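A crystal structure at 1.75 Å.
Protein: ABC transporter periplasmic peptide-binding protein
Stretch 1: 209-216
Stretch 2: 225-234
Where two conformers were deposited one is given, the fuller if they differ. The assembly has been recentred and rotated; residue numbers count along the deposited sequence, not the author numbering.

Stretch 1, residues 209-216: GTGPYIYK
Stretch 2 225-234: RFYKNADYWK

Two strand segments of one chain, 213-216 and 225-228, the first continuing beyond its stretch and the second beginning before its own, lie side by side as an antiparallel pair, their N-to-C directions 140° apart and their axes approaching to 4.4 Å, so the pair is clearly twisted away from an exact 180°. The register sets Tyr 213 opposite Lys 228 (CA to CA 4.5 Å), Ile 214 opposite Tyr 227 (CA to CA 5.3 Å) and Tyr 215 opposite Phe 226 (CA to CA 4.8 Å). Phi/psi values are extended, from -129/157 at Tyr 213 to -67/130 at Tyr 215 on one strand, while Lys 216 departs from it at -115/-53, and -121/158 and -130/159 at Phe 226 and Tyr 227 on the other.

Ile 214 and Tyr 227 form the hydrogen-bonded pair: Ile 214 N gives to Tyr 227 O at 2.7 Å, and Tyr 227 N returns a bond to Ile 214 O at 3.0 Å. The ladder continues with Lys 216 N to Arg 225 O (3.0 Å) and, beyond the strand ends, Asn 229 N to Pro 212 O (2.8 Å). The narrower non-hydrogen-bonded pairs bring alpha carbons against carbonyls, with Tyr 213 CA 3.3 Å from Tyr 227 O and Phe 226 CA 3.2 Å from Ile 214 O.

Shape differs on the two faces. On the face of Ile 214 and Tyr 227, a branched aliphatic chain meets a flat ring. Tyr 227, chi1 p at 67°, lays its ring across the strand so that Ile 214 CB sits over one face, 4.0 Å from the centroid and 21° off the normal. Ile 214, chi1 m and chi2 t, also reaches Asn 229, CG1 to CB at 3.8 Å. At the edge of the Tyr 227 ring lies Lys 216 CB, 3.8 Å from Tyr 227 CD1; the lysine begins toward the neighbouring strand, but its end leads away.

On the face of Tyr 215 and Phe 226 the fit is looser. Tyr 215 takes chi1 t and Phe 226 chi1 m, and their rings meet obliquely, Tyr 215 CD2 to Phe 226 CE1 at 4.3 Å. Phe 226 lies closer to backbone, its CD1 3.8 Å from Tyr 215 CA. Its CB also meets Tyr 213 CB at 3.9 Å.

Past the strands, a type I turn from Asn 229 to Tyr 232 folds stretch 2 around the 210-212 loop. Asn 229, chi1 t, is the joint: its ND2 donates to Gly 211 O at 3.0 Å, while its OD1 accepts from Asp 231 N at 2.8 Å, so one amide grips the loop and braces the turn. Tyr 232 N to Asn 229 O, 3.2 Å, closes the turn. Tyr 232, chi1 t and chi2 53°, then offers a ring face to Pro 212, whose CB stands 4.1 Å from the centroid, 13° off the normal: a compact ring seated on a flat one. Thr 210 O approaches that ring's edge, 3.1 Å from Tyr 232 CE1, and lies 2.8 Å from the O of a water, one of several acceptors within that water's reach.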

# COMPACT_ATOMS: atom_id res chain seq x y z
N GLY A 209 16.57 5.95 -11.63
CA GLY A 209 16.74 5.74 -10.21
C GLY A 209 18.17 5.40 -9.88
O GLY A 209 19.07 5.60 -10.70
N THR A 210 18.39 4.90 -8.68
CA THR A 210 19.72 4.47 -8.28
C THR A 210 19.70 2.99 -7.92
O THR A 210 20.69 2.46 -7.40
CB THR A 210 20.23 5.26 -7.05
OG1 THR A 210 19.29 5.15 -5.98
CG2 THR A 210 20.41 6.72 -7.41
N GLY A 211 18.56 2.36 -8.22
CA GLY A 211 18.26 1.00 -7.79
C GLY A 211 18.98 -0.07 -8.58
O GLY A 211 19.67 0.22 -9.56
N PRO A 212 18.80 -1.33 -8.16
CA PRO A 212 19.50 -2.51 -8.71
C PRO A 212 19.16 -2.84 -10.17
O PRO A 212 19.93 -3.55 -10.81
CB PRO A 212 19.04 -3.66 -7.80
CG PRO A 212 17.76 -3.19 -7.21
CD PRO A 212 17.92 -1.70 -7.04
N TYR A 213 18.04 -2.35 -10.68
CA TYR A 213 17.66 -2.59 -12.07
C TYR A 213 17.30 -1.30 -12.77
O TYR A 213 16.93 -0.32 -12.13
CB TYR A 213 16.51 -3.59 -12.16
CG TYR A 213 16.78 -4.86 -11.39
CD1 TYR A 213 17.48 -5.91 -11.98
CD2 TYR A 213 16.35 -5.00 -10.08
CE1 TYR A 213 17.74 -7.09 -11.28
CE2 TYR A 213 16.60 -6.16 -9.37
CZ TYR A 213 17.30 -7.21 -9.97
OH TYR A 213 17.55 -8.37 -9.27
N ILE A 214 17.41 -1.31 -14.09
CA ILE A 214 17.22 -0.12 -14.90
C ILE A 214 16.08 -0.35 -15.85
O ILE A 214 15.86 -1.46 -16.31
CB ILE A 214 18.49 0.18 -15.72
CG1 ILE A 214 19.70 0.25 -14.80
CG2 ILE A 214 18.33 1.47 -16.52
CD1 ILE A 214 20.99 0.52 -15.53
N TYR A 215 15.34 0.71 -16.15
CA TYR A 215 14.23 0.63 -17.10
C TYR A 215 14.70 0.34 -18.52
O TYR A 215 15.60 1.02 -19.04
CB TYR A 215 13.42 1.93 -17.06
CG TYR A 215 12.33 2.02 -18.09
CD1 TYR A 215 12.61 2.40 -19.40
CD2 TYR A 215 11.01 1.74 -17.75
CE1 TYR A 215 11.60 2.50 -20.34
CE2 TYR A 215 9.99 1.83 -18.69
CZ TYR A 215 10.30 2.22 -19.99
OH TYR A 215 9.31 2.31 -20.93
N LYS A 216 14.09 -0.66 -19.15
CA LYS A 216 14.36 -0.98 -20.56
C LYS A 216 13.12 -0.76 -21.44
O LYS A 216 13.17 -0.03 -22.43
CB LYS A 216 14.88 -2.41 -20.70
CG LYS A 216 15.19 -2.84 -22.11
CD LYS A 216 16.35 -2.04 -22.70
CE LYS A 216 16.52 -2.32 -24.20
NZ LYS A 216 16.86 -3.75 -24.49
N ARG A 225 10.08 -4.70 -18.84
CA ARG A 225 11.40 -5.28 -18.90
C ARG A 225 12.40 -4.33 -18.24
O ARG A 225 12.45 -3.14 -18.56
CB ARG A 225 11.76 -5.54 -20.36
CG ARG A 225 13.03 -6.29 -20.57
CD ARG A 225 13.41 -6.30 -22.04
NE ARG A 225 12.32 -6.74 -22.90
CZ ARG A 225 11.97 -8.01 -23.06
NH1 ARG A 225 12.61 -8.96 -22.40
NH2 ARG A 225 10.98 -8.33 -23.87
N PHE A 226 13.16 -4.88 -17.29
CA PHE A 226 14.27 -4.18 -16.65
C PHE A 226 15.55 -4.97 -16.88
O PHE A 226 15.52 -6.18 -17.14
CB PHE A 226 14.08 -4.11 -15.13
CG PHE A 226 12.89 -3.29 -14.67
CD1 PHE A 226 12.37 -2.27 -15.45
CD2 PHE A 226 12.31 -3.55 -13.44
CE1 PHE A 226 11.29 -1.52 -15.01
CE2 PHE A 226 11.22 -2.80 -12.99
CZ PHE A 226 10.71 -1.79 -13.79
N TYR A 227 16.69 -4.29 -16.78
CA TYR A 227 17.96 -5.00 -16.80
C TYR A 227 18.86 -4.59 -15.64
O TYR A 227 18.70 -3.52 -15.04
CB TYR A 227 18.67 -4.84 -18.14
CG TYR A 227 19.13 -3.44 -18.46
CD1 TYR A 227 18.24 -2.48 -18.91
CD2 TYR A 227 20.46 -3.09 -18.31
CE1 TYR A 227 18.66 -1.20 -19.21
CE2 TYR A 227 20.90 -1.81 -18.61
CZ TYR A 227 19.99 -0.88 -19.06
OH TYR A 227 20.42 0.39 -19.36
N LYS A 228 19.81 -5.45 -15.33
CA LYS A 228 20.68 -5.26 -14.18
C LYS A 228 21.46 -3.93 -14.26
O LYS A 228 21.96 -3.53 -15.31
CB LYS A 228 21.63 -6.46 -14.06
CG LYS A 228 23.08 -6.11 -13.89
CD LYS A 228 23.90 -7.34 -13.52
CE LYS A 228 25.26 -6.94 -12.99
NZ LYS A 228 25.98 -8.06 -12.33
N ASN A 229 21.52 -3.24 -13.13
CA ASN A 229 22.37 -2.06 -12.99
C ASN A 229 23.78 -2.46 -12.58
O ASN A 229 24.02 -2.77 -11.41
CB ASN A 229 21.79 -1.08 -11.97
CG ASN A 229 22.73 0.07 -11.67
OD1 ASN A 229 23.75 0.25 -12.34
ND2 ASN A 229 22.40 0.85 -10.65
N ALA A 230 24.70 -2.46 -13.54
CA ALA A 230 26.08 -2.90 -13.30
C ALA A 230 26.82 -2.02 -12.28
O ALA A 230 27.82 -2.45 -11.70
CB ALA A 230 26.85 -2.97 -14.61
N ASP A 231 26.32 -0.81 -12.08
CA ASP A 231 26.96 0.17 -11.21
C ASP A 231 26.24 0.35 -9.89
O ASP A 231 26.39 1.38 -9.24
CB ASP A 231 27.02 1.53 -11.90
CG ASP A 231 28.19 1.64 -12.86
OD1 ASP A 231 29.32 1.29 -12.46
OD2 ASP A 231 27.96 2.08 -14.01
N TYR A 232 25.46 -0.64 -9.49
CA TYR A 232 24.67 -0.53 -8.27
C TYR A 232 25.53 -0.45 -7.00
O TYR A 232 26.39 -1.29 -6.76
CB TYR A 232 23.65 -1.67 -8.17
CG TYR A 232 22.70 -1.51 -7.00
CD1 TYR A 232 22.00 -0.33 -6.83
CD2 TYR A 232 22.52 -2.52 -6.08
CE1 TYR A 232 21.15 -0.16 -5.77
CE2 TYR A 232 21.65 -2.36 -5.01
CZ TYR A 232 20.97 -1.17 -4.87
OH TYR A 232 20.10 -0.99 -3.82
N TRP A 233 25.26 0.55 -6.17
CA TRP A 233 26.13 0.82 -5.03
C TRP A 233 26.10 -0.26 -3.99
O TRP A 233 27.14 -0.61 -3.43
CB TRP A 233 25.73 2.14 -4.38
CG TRP A 233 24.33 2.14 -3.84
CD1 TRP A 233 23.19 2.41 -4.55
CD2 TRP A 233 23.91 1.86 -2.50
NE1 TRP A 233 22.10 2.32 -3.73
CE2 TRP A 233 22.51 1.99 -2.47
CE3 TRP A 233 24.58 1.53 -1.32
CZ2 TRP A 233 21.76 1.80 -1.31
CZ3 TRP A 233 23.84 1.34 -0.17
CH2 TRP A 233 22.44 1.48 -0.17
N LYS A 234 24.92 -0.78 -3.69
CA LYS A 234 24.76 -1.61 -2.50
C LYS A 234 25.39 -2.98 -2.66
O LYS A 234 26.12 -3.44 -1.78
CB LYS A 234 23.29 -1.74 -2.12
CG LYS A 234 23.08 -2.60 -0.90
CD LYS A 234 21.69 -3.22 -0.89
CE LYS A 234 20.73 -2.36 -0.13
NZ LYS A 234 20.74 -0.96 -0.64
O HOH W 1 23.37 2.80 -8.12